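Local coordinates for endosialidase (Enterobacteria phage phi92, PDB 4HIZ), which hydrolyses alpha-2,8 and alpha-2,9 linkages within polymers of sialic acid, as an endosialidase of a bacteriophage, at the interface of chains A and B. Sequence-based numbering; all coordinates share one arbitrary frame. Chains: chain A/B, Endosialidase.

Contact 1: the interface of chains A and B. Residues chain A 665, 670-671; chain B 654-656, 662, 664.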
ATOM      1  N   GLY A 665       0.324  58.492   8.510  1.00 14.49           N
ATOM      2  CA  GLY A 665       1.668  59.005   8.238  1.00 15.63           C
ATOM      3  C   GLY A 665       2.435  59.183   9.550  1.00 16.57           C
ATOM      4  O   GLY A 665       1.912  58.924  10.672  1.00 18.25           O
ATOM      5  N   ARG A 670       5.898  60.938   5.583  1.00 15.96           N
ATOM      6  CA  ARG A 670       4.817  61.853   5.227  1.00 15.75           C
ATOM      7  C   ARG A 670       4.220  61.463   3.883  1.00 14.77           C
ATOM      8  O   ARG A 670       4.943  61.208   2.924  1.00 15.40           O
ATOM      9  CB  ARG A 670       5.334  63.298   5.150  1.00 16.24           C
ATOM     10  CG  ARG A 670       5.715  63.883   6.499  1.00 17.83           C
ATOM     11  CD  ARG A 670       6.607  65.093   6.308  1.00 20.32           C
ATOM     12  NE  ARG A 670       7.925  64.736   5.786  1.00 24.25           N
ATOM     13  CZ  ARG A 670       8.928  65.597   5.739  1.00 32.44           C
ATOM     14  NH1 ARG A 670       8.749  66.839   6.184  1.00 36.43           N
ATOM     15  NH2 ARG A 670      10.101  65.221   5.265  1.00 35.93           N
ATOM     16  N   TRP A 671       2.896  61.435   3.803  1.00 14.08           N
ATOM     17  CA  TRP A 671       2.231  61.278   2.494  1.00 14.00           C
ATOM     18  C   TRP A 671       2.608  62.479   1.640  1.00 14.86           C
ATOM     19  O   TRP A 671       2.831  63.577   2.165  1.00 15.63           O
ATOM     20  CB  TRP A 671       0.711  61.259   2.661  1.00 14.66           C
ATOM     21  CG  TRP A 671       0.243  60.183   3.582  1.00 15.25           C
ATOM     22  CD1 TRP A 671      -0.050  60.306   4.932  1.00 15.28           C
ATOM     23  CD2 TRP A 671       0.063  58.795   3.261  1.00 14.76           C
ATOM     24  NE1 TRP A 671      -0.412  59.077   5.443  1.00 14.93           N
ATOM     25  CE2 TRP A 671      -0.370  58.140   4.444  1.00 14.61           C
ATOM     26  CE3 TRP A 671       0.185  58.052   2.087  1.00 14.81           C
ATOM     27  CZ2 TRP A 671      -0.647  56.775   4.489  1.00 14.71           C
ATOM     28  CZ3 TRP A 671      -0.094  56.681   2.128  1.00 15.15           C
ATOM     29  CH2 TRP A 671      -0.529  56.063   3.323  1.00 15.05           C
TER
ATOM     30  N   PHE B 654      -0.338  54.021  10.389  1.00 12.59           N
ATOM     31  CA  PHE B 654      -0.447  53.614   8.991  1.00 12.91           C
ATOM     32  C   PHE B 654       0.225  54.696   8.148  1.00 13.19           C
ATOM     33  O   PHE B 654      -0.185  55.881   8.181  1.00 13.15           O
ATOM     34  CB  PHE B 654      -1.927  53.465   8.613  1.00 13.53           C
ATOM     35  CG  PHE B 654      -2.141  53.003   7.210  1.00 15.30           C
ATOM     36  CD1 PHE B 654      -1.964  51.672   6.885  1.00 17.90           C
ATOM     37  CD2 PHE B 654      -2.477  53.905   6.218  1.00 15.75           C
ATOM     38  CE1 PHE B 654      -2.158  51.226   5.580  1.00 20.73           C
ATOM     39  CE2 PHE B 654      -2.684  53.459   4.920  1.00 16.63           C
ATOM     40  CZ  PHE B 654      -2.498  52.129   4.603  1.00 18.87           C
ATOM     41  N   MET B 655       1.249  54.286   7.401  1.00 12.69           N
ATOM     42  CA  MET B 655       2.210  55.220   6.813  1.00 13.79           C
ATOM     43  C   MET B 655       2.610  54.788   5.401  1.00 13.10           C
ATOM     44  O   MET B 655       2.554  53.603   5.066  1.00 12.59           O
ATOM     45  CB  MET B 655       3.482  55.230   7.672  1.00 16.34           C
ATOM     46  CG  MET B 655       3.256  55.748   9.080  1.00 18.34           C
ATOM     47  SD  MET B 655       4.680  55.295  10.106  1.00 21.54           S
ATOM     48  CE  MET B 655       4.207  53.562  10.428  1.00 20.95           C
ATOM     49  N   PRO B 656       3.049  55.753   4.588  1.00 12.85           N
ATOM     50  CA  PRO B 656       3.753  55.397   3.350  1.00 13.09           C
ATOM     51  C   PRO B 656       5.143  54.861   3.697  1.00 14.16           C
ATOM     52  O   PRO B 656       5.762  55.294   4.668  1.00 14.82           O
ATOM     53  CB  PRO B 656       3.857  56.730   2.617  1.00 12.62           C
ATOM     54  CG  PRO B 656       3.906  57.758   3.676  1.00 12.65           C
ATOM     55  CD  PRO B 656       3.070  57.208   4.843  1.00 12.91           C
ATOM     56  N   VAL B 662       4.294  59.323  -1.715  1.00 15.25           N
ATOM     57  CA  VAL B 662       3.141  58.458  -1.935  1.00 13.87           C
ATOM     58  C   VAL B 662       1.868  59.234  -1.619  1.00 14.20           C
ATOM     59  O   VAL B 662       1.735  59.825  -0.550  1.00 14.80           O
ATOM     60  CB  VAL B 662       3.194  57.228  -0.963  1.00 15.49           C
ATOM     61  CG1 VAL B 662       1.981  56.343  -1.143  1.00 15.84           C
ATOM     62  CG2 VAL B 662       4.543  56.442  -1.120  1.00 18.02           C
ATOM     63  N   LEU B 664      -2.124  59.948  -0.719  1.00 14.36           N
ATOM     64  CA  LEU B 664      -3.189  59.382   0.107  1.00 13.99           C
ATOM     65  C   LEU B 664      -4.484  59.863  -0.541  1.00 14.37           C
ATOM     66  O   LEU B 664      -4.798  61.062  -0.482  1.00 16.00           O
ATOM     67  CB  LEU B 664      -3.034  59.896   1.544  1.00 13.95           C
ATOM     68  CG  LEU B 664      -4.056  59.384   2.539  1.00 15.54           C
ATOM     69  CD1 LEU B 664      -4.063  57.849   2.465  1.00 16.02           C
ATOM     70  CD2 LEU B 664      -3.653  59.900   3.932  1.00 17.02           C
TER
HETATM   71  O   HOH W   1       5.182  59.231   1.016  1.00 13.96           O

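Contact 2: the interface of chains A and B. Residues chain A 500-501; chain B 229, 264-265, 267-268.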
ATOM      1  N   GLY A 500       5.755   1.041  28.328  1.00 12.56           N
ATOM      2  CA  GLY A 500       6.712   1.587  27.365  1.00 12.86           C
ATOM      3  C   GLY A 500       6.271   2.997  27.030  1.00 13.78           C
ATOM      4  O   GLY A 500       5.680   3.665  27.911  1.00 14.77           O
ATOM      5  N   ASP A 501       6.539   3.466  25.797  1.00 14.17           N
ATOM      6  CA  ASP A 501       6.240   4.855  25.491  1.00 15.18           C
ATOM      7  C   ASP A 501       4.842   5.087  24.943  1.00 14.25           C
ATOM      8  O   ASP A 501       4.536   6.225  24.545  1.00 14.78           O
ATOM      9  CB  ASP A 501       7.264   5.464  24.499  1.00 17.10           C
ATOM     10  CG  ASP A 501       7.207   4.840  23.119  1.00 19.84           C
ATOM     11  OD1 ASP A 501       6.334   3.982  22.832  1.00 19.38           O
ATOM     12  OD2 ASP A 501       8.058   5.248  22.293  1.00 22.14           O
TER
ATOM     13  N   ASN B 229       6.180   7.589  32.680  1.00 15.19           N
ATOM     14  CA  ASN B 229       7.496   7.791  32.049  1.00 15.58           C
ATOM     15  C   ASN B 229       8.500   8.419  33.021  1.00 17.33           C
ATOM     16  O   ASN B 229       8.211   9.457  33.634  1.00 18.20           O
ATOM     17  CB  ASN B 229       7.352   8.711  30.838  1.00 15.88           C
ATOM     18  CG  ASN B 229       6.710   8.019  29.644  1.00 16.05           C
ATOM     19  OD1 ASN B 229       6.514   6.810  29.633  1.00 15.40           O
ATOM     20  ND2 ASN B 229       6.414   8.787  28.620  1.00 17.94           N
ATOM     21  N   THR B 264      11.180  -0.541  28.853  1.00 12.98           N
ATOM     22  CA  THR B 264      12.084   0.493  28.416  1.00 13.66           C
ATOM     23  C   THR B 264      11.399   1.356  27.368  1.00 13.63           C
ATOM     24  O   THR B 264      10.368   0.954  26.782  1.00 14.58           O
ATOM     25  CB  THR B 264      13.333  -0.107  27.780  1.00 14.57           C
ATOM     26  OG1 THR B 264      12.952  -0.933  26.669  1.00 14.43           O
ATOM     27  CG2 THR B 264      14.087  -0.963  28.757  1.00 15.09           C
ATOM     28  N   ARG B 265      11.958   2.524  27.116  1.00 12.91           N
ATOM     29  CA  ARG B 265      11.496   3.342  26.006  1.00 13.13           C
ATOM     30  C   ARG B 265      12.669   3.544  25.050  1.00 13.57           C
ATOM     31  O   ARG B 265      13.375   4.561  25.109  1.00 14.67           O
ATOM     32  CB  ARG B 265      10.950   4.684  26.534  1.00 13.53           C
ATOM     33  CG  ARG B 265       9.659   4.522  27.390  1.00 13.16           C
ATOM     34  CD  ARG B 265       9.078   5.883  27.713  1.00 13.32           C
ATOM     35  NE  ARG B 265       9.798   6.589  28.787  1.00 13.93           N
ATOM     36  CZ  ARG B 265      10.165   7.872  28.758  1.00 14.03           C
ATOM     37  NH1 ARG B 265       9.957   8.626  27.680  1.00 14.63           N
ATOM     38  NH2 ARG B 265      10.743   8.417  29.834  1.00 13.82           N
ATOM     39  N   TRP B 267      12.988   4.262  21.968  1.00 13.10           N
ATOM     40  CA  TRP B 267      12.965   5.402  21.044  1.00 13.49           C
ATOM     41  C   TRP B 267      13.099   6.759  21.736  1.00 14.21           C
ATOM     42  O   TRP B 267      13.358   7.779  21.069  1.00 16.52           O
ATOM     43  CB  TRP B 267      11.706   5.373  20.138  1.00 13.44           C
ATOM     44  CG  TRP B 267      11.682   4.164  19.242  1.00 15.12           C
ATOM     45  CD1 TRP B 267      12.207   4.073  17.992  1.00 16.05           C
ATOM     46  CD2 TRP B 267      11.080   2.888  19.525  1.00 17.04           C
ATOM     47  NE1 TRP B 267      11.987   2.813  17.470  1.00 17.07           N
ATOM     48  CE2 TRP B 267      11.278   2.072  18.383  1.00 17.74           C
ATOM     49  CE3 TRP B 267      10.390   2.363  20.622  1.00 18.72           C
ATOM     50  CZ2 TRP B 267      10.839   0.748  18.323  1.00 18.96           C
ATOM     51  CZ3 TRP B 267       9.934   1.037  20.557  1.00 20.18           C
ATOM     52  CH2 TRP B 267      10.165   0.249  19.416  1.00 19.67           C
ATOM     53  N   ASP B 268      12.941   6.777  23.059  1.00 13.60           N
ATOM     54  CA  ASP B 268      13.101   7.993  23.824  1.00 13.60           C
ATOM     55  C   ASP B 268      14.434   8.043  24.570  1.00 13.80           C
ATOM     56  O   ASP B 268      14.669   8.989  25.300  1.00 15.59           O
ATOM     57  CB  ASP B 268      11.988   8.125  24.879  1.00 14.07           C
ATOM     58  CG  ASP B 268      10.597   8.315  24.251  1.00 17.98           C
ATOM     59  OD1 ASP B 268      10.523   8.792  23.083  1.00 20.05           O
ATOM     60  OD2 ASP B 268       9.577   7.988  24.922  1.00 20.05           O
TER
HETATM   61  O   HOH W   2       5.338   8.456  25.872  1.00 20.59           O
HETATM   62  O   HOH W   3       8.688   7.637  21.401  1.00 25.38           O

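Contact 3: the interface of chains A and B. Residues chain A 650, 654; chain B 642, 648, 671.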
ATOM      1  N   THR A 650      -9.011  50.652  -1.142  1.00 12.84           N
ATOM      2  CA  THR A 650      -9.974  50.136  -0.172  1.00 12.97           C
ATOM      3  C   THR A 650     -11.371  50.456  -0.656  1.00 13.03           C
ATOM      4  O   THR A 650     -11.664  51.585  -1.012  1.00 14.58           O
ATOM      5  CB  THR A 650      -9.707  50.714   1.246  1.00 15.31           C
ATOM      6  OG1 THR A 650     -10.715  50.266   2.158  1.00 15.49           O
ATOM      7  CG2 THR A 650      -9.653  52.249   1.233  1.00 17.49           C
ATOM      8  N   PHE A 654     -11.965  53.416   5.919  1.00 12.72           N
ATOM      9  CA  PHE A 654     -10.691  52.921   6.396  1.00 12.59           C
ATOM     10  C   PHE A 654     -10.306  53.752   7.593  1.00 12.34           C
ATOM     11  O   PHE A 654     -10.154  54.970   7.474  1.00 12.76           O
ATOM     12  CB  PHE A 654      -9.647  53.059   5.278  1.00 13.33           C
ATOM     13  CG  PHE A 654      -8.298  52.545   5.669  1.00 16.70           C
ATOM     14  CD1 PHE A 654      -8.047  51.176   5.703  1.00 19.45           C
ATOM     15  CD2 PHE A 654      -7.283  53.435   6.010  1.00 17.73           C
ATOM     16  CE1 PHE A 654      -6.791  50.690   6.099  1.00 21.74           C
ATOM     17  CE2 PHE A 654      -6.016  52.963   6.398  1.00 19.93           C
ATOM     18  CZ  PHE A 654      -5.775  51.589   6.437  1.00 22.02           C
TER
ATOM     19  N   LEU B 642      -8.756  45.909  -1.043  1.00 11.79           N
ATOM     20  CA  LEU B 642      -9.333  45.398   0.200  1.00 11.71           C
ATOM     21  C   LEU B 642     -10.834  45.662   0.209  1.00 12.05           C
ATOM     22  O   LEU B 642     -11.261  46.800   0.012  1.00 12.96           O
ATOM     23  CB  LEU B 642      -8.700  46.123   1.401  1.00 11.97           C
ATOM     24  CG  LEU B 642      -9.190  45.722   2.802  1.00 14.04           C
ATOM     25  CD1 LEU B 642      -8.859  44.247   3.093  1.00 14.70           C
ATOM     26  CD2 LEU B 642      -8.577  46.641   3.818  1.00 15.62           C
ATOM     27  N   ALA B 648     -12.856  48.737   7.356  1.00 12.38           N
ATOM     28  CA  ALA B 648     -11.457  48.317   7.382  1.00 12.54           C
ATOM     29  C   ALA B 648     -10.724  49.088   8.465  1.00 13.08           C
ATOM     30  O   ALA B 648     -10.783  50.319   8.506  1.00 14.30           O
ATOM     31  CB  ALA B 648     -10.802  48.577   6.017  1.00 13.37           C
ATOM     32  N   TRP B 671     -11.070  60.666  -0.824  1.00 14.69           N
ATOM     33  CA  TRP B 671     -11.832  60.265   0.361  1.00 15.15           C
ATOM     34  C   TRP B 671     -12.979  61.249   0.519  1.00 15.35           C
ATOM     35  O   TRP B 671     -12.851  62.418   0.153  1.00 16.57           O
ATOM     36  CB  TRP B 671     -10.938  60.323   1.596  1.00 15.02           C
ATOM     37  CG  TRP B 671      -9.694  59.510   1.445  1.00 14.71           C
ATOM     38  CD1 TRP B 671      -8.456  59.951   1.036  1.00 15.01           C
ATOM     39  CD2 TRP B 671      -9.569  58.107   1.654  1.00 15.09           C
ATOM     40  NE1 TRP B 671      -7.551  58.896   1.024  1.00 15.43           N
ATOM     41  CE2 TRP B 671      -8.212  57.754   1.388  1.00 15.62           C
ATOM     42  CE3 TRP B 671     -10.468  57.104   2.044  1.00 15.04           C
ATOM     43  CZ2 TRP B 671      -7.742  56.447   1.510  1.00 15.41           C
ATOM     44  CZ3 TRP B 671      -9.994  55.803   2.185  1.00 15.38           C
ATOM     45  CH2 TRP B 671      -8.637  55.488   1.925  1.00 15.52           C
TER
HETATM   46  O   HOH W   4     -12.222  48.020   2.412  1.00 20.85           O

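Contact 1: the interface of chains A and B
The indole of A:Trp671 lies between apolar groups of chain B, B:Pro656 on one face and B:Leu664 on the other. B:Pro656 CD stands 3.7 Å from the centroid of the A:Trp671 six-membered ring, a CH-pi contact suited to proline because its constrained ring presents C-H groups at little entropic cost. From the opposite face, B:Leu664 CD2 sits 3.6 Å from the centroid of the A:Trp671 five-membered ring, while CD1 faces the six-membered ring, so the forked side chain spans both. Its CG is anti to the backbone N (chi1 -179°), which directs the fork over the indole. At the far rim, B:Phe654 CE2 meets A:Trp671 CH2 at 3.7 Å, the two side chains crossing at about a right angle, and B:Val662 CG1 packs near CZ3. B:Val662 O lies at the indole edge, in the ring plane, near A:Trp671 CE3.

Polar links run through the backbone. The A:Gly665 amide N donates to B:Phe654 O at 2.7 Å in a nearly straight bond (177° at H), and its lack of a side chain lets B:Met655 CG pack against its CA. Water 1 joins A:Arg670 O, at 2.8 Å, to B:Val662 N, at 2.9 Å.

Loop residues near the C-terminus of one chain are thereby fitted against strand 654-656 and the following loop of its neighbour, which probably helps hold the end of the trimer together.

Contact 2: the interface of chains A and B
A:Asp501 lays its CB methylene against the side chain of B:Arg265, CB to CD at 3.7 Å, where a loop of chain A meets the turn between strand 261-264 and the 3-10 helix 266-268 of chain B, in the endosialidase catalytic region, which belongs to the sialidase-fold family. B:Arg265 CG continues this contact alongside the A:Asp501 backbone N. Arginine suits the place because its long aliphatic stem can pack while the charged end turns elsewhere. B:Asp268 OD2 also approaches A:Asp501 CB, at 3.4 Å.

Water bridges carry polar links between the chains. Water 3 lies 2.6 Å from carboxylate oxygen A:Asp501 OD2 and 2.7 Å from B:Asp268 OD1. It may ease the meeting of two acids, whose carboxylate planes are turned 54° apart. The A:Asp501 carboxylate owes its position to a chi1 of 66°, with CG lying between the backbone N and the carbonyl carbon. On the other flank, water 2 is 2.7 Å from A:Asp501 O and 3.0 Å from the B:Asn229 amide nitrogen ND2.

Behind this layer, B:Arg265 NH1 forms a salt bridge and hydrogen bond of 2.9 Å with B:Asp268 OD2, reached on the anti side and out of the carboxylate plane. A bend at chi3 (-77°) turns the guanidinium away from A:Asp501, and B:Asn229 CG lies over one face of the B:Arg265 guanidinium, toward its rim. A:Gly500 leads into A:Asp501; nearby A:Ser498, A:Ile499 and A:Ser503 belong to a glycan pocket.

Contact 3: the interface of chains A and B
The hydroxyl OG1 of A:Thr650 reaches the backbone carbonyl of B:Leu642 through water 4, which lies 2.7 Å from A:Thr650 OG1 and 2.9 Å from B:Leu642 O. OG1 is placed for this by a chi1 of 176°, anti to the backbone N. Threonine suits the position because its two branches serve different neighbours. While the hydroxyl turns to water, the methyl CG2 touches the outer rim of the B:Trp671 indole, 3.5 Å from CH2 and slightly farther from CZ3, the two side chains crossing at about a right angle. The apolar carbons CH2 and CZ3 of the indole thus suit a small methyl.

A second packing contact pairs A:Phe654 with B:Ala648. Ring atom CD1 of A:Phe654 rests 3.8 Å from the B:Ala648 CB methyl, whose small size lets the aromatic ring come close to the neighbouring strand. On the other flank of A:Phe654, its CB lies near B:Trp671 CZ3.

Backbones are in register here as well: A:Thr650 forms a parallel beta bridge with B:Leu642, and A:Phe654 forms another with B:Ala648. Strands 648-650 and 654-656 of chain A therefore run beside strands 640-643 and 648-650 of chain B, interlocking the chains in the C-terminal beta-helical stalk.

Contacts 1 and 3 are neighbours, their C-alpha centres about 14 Å apart, whereas contact 2 lies about 59 Å from contact 1 and 56 Å from contact 3. Phe654, of strand 654-656, and Trp671 serve in both contact 1 and contact 3, but with the chains exchanged. In the assembly of three copies, each tryptophan would therefore be expected to touch both neighbouring subunits. The chains thus meet at two separated levels: a patch of the catalytic region with water-mediated links in contact 2, and intertwined, largely apolar packing at the stalk end in contacts 1 and 3.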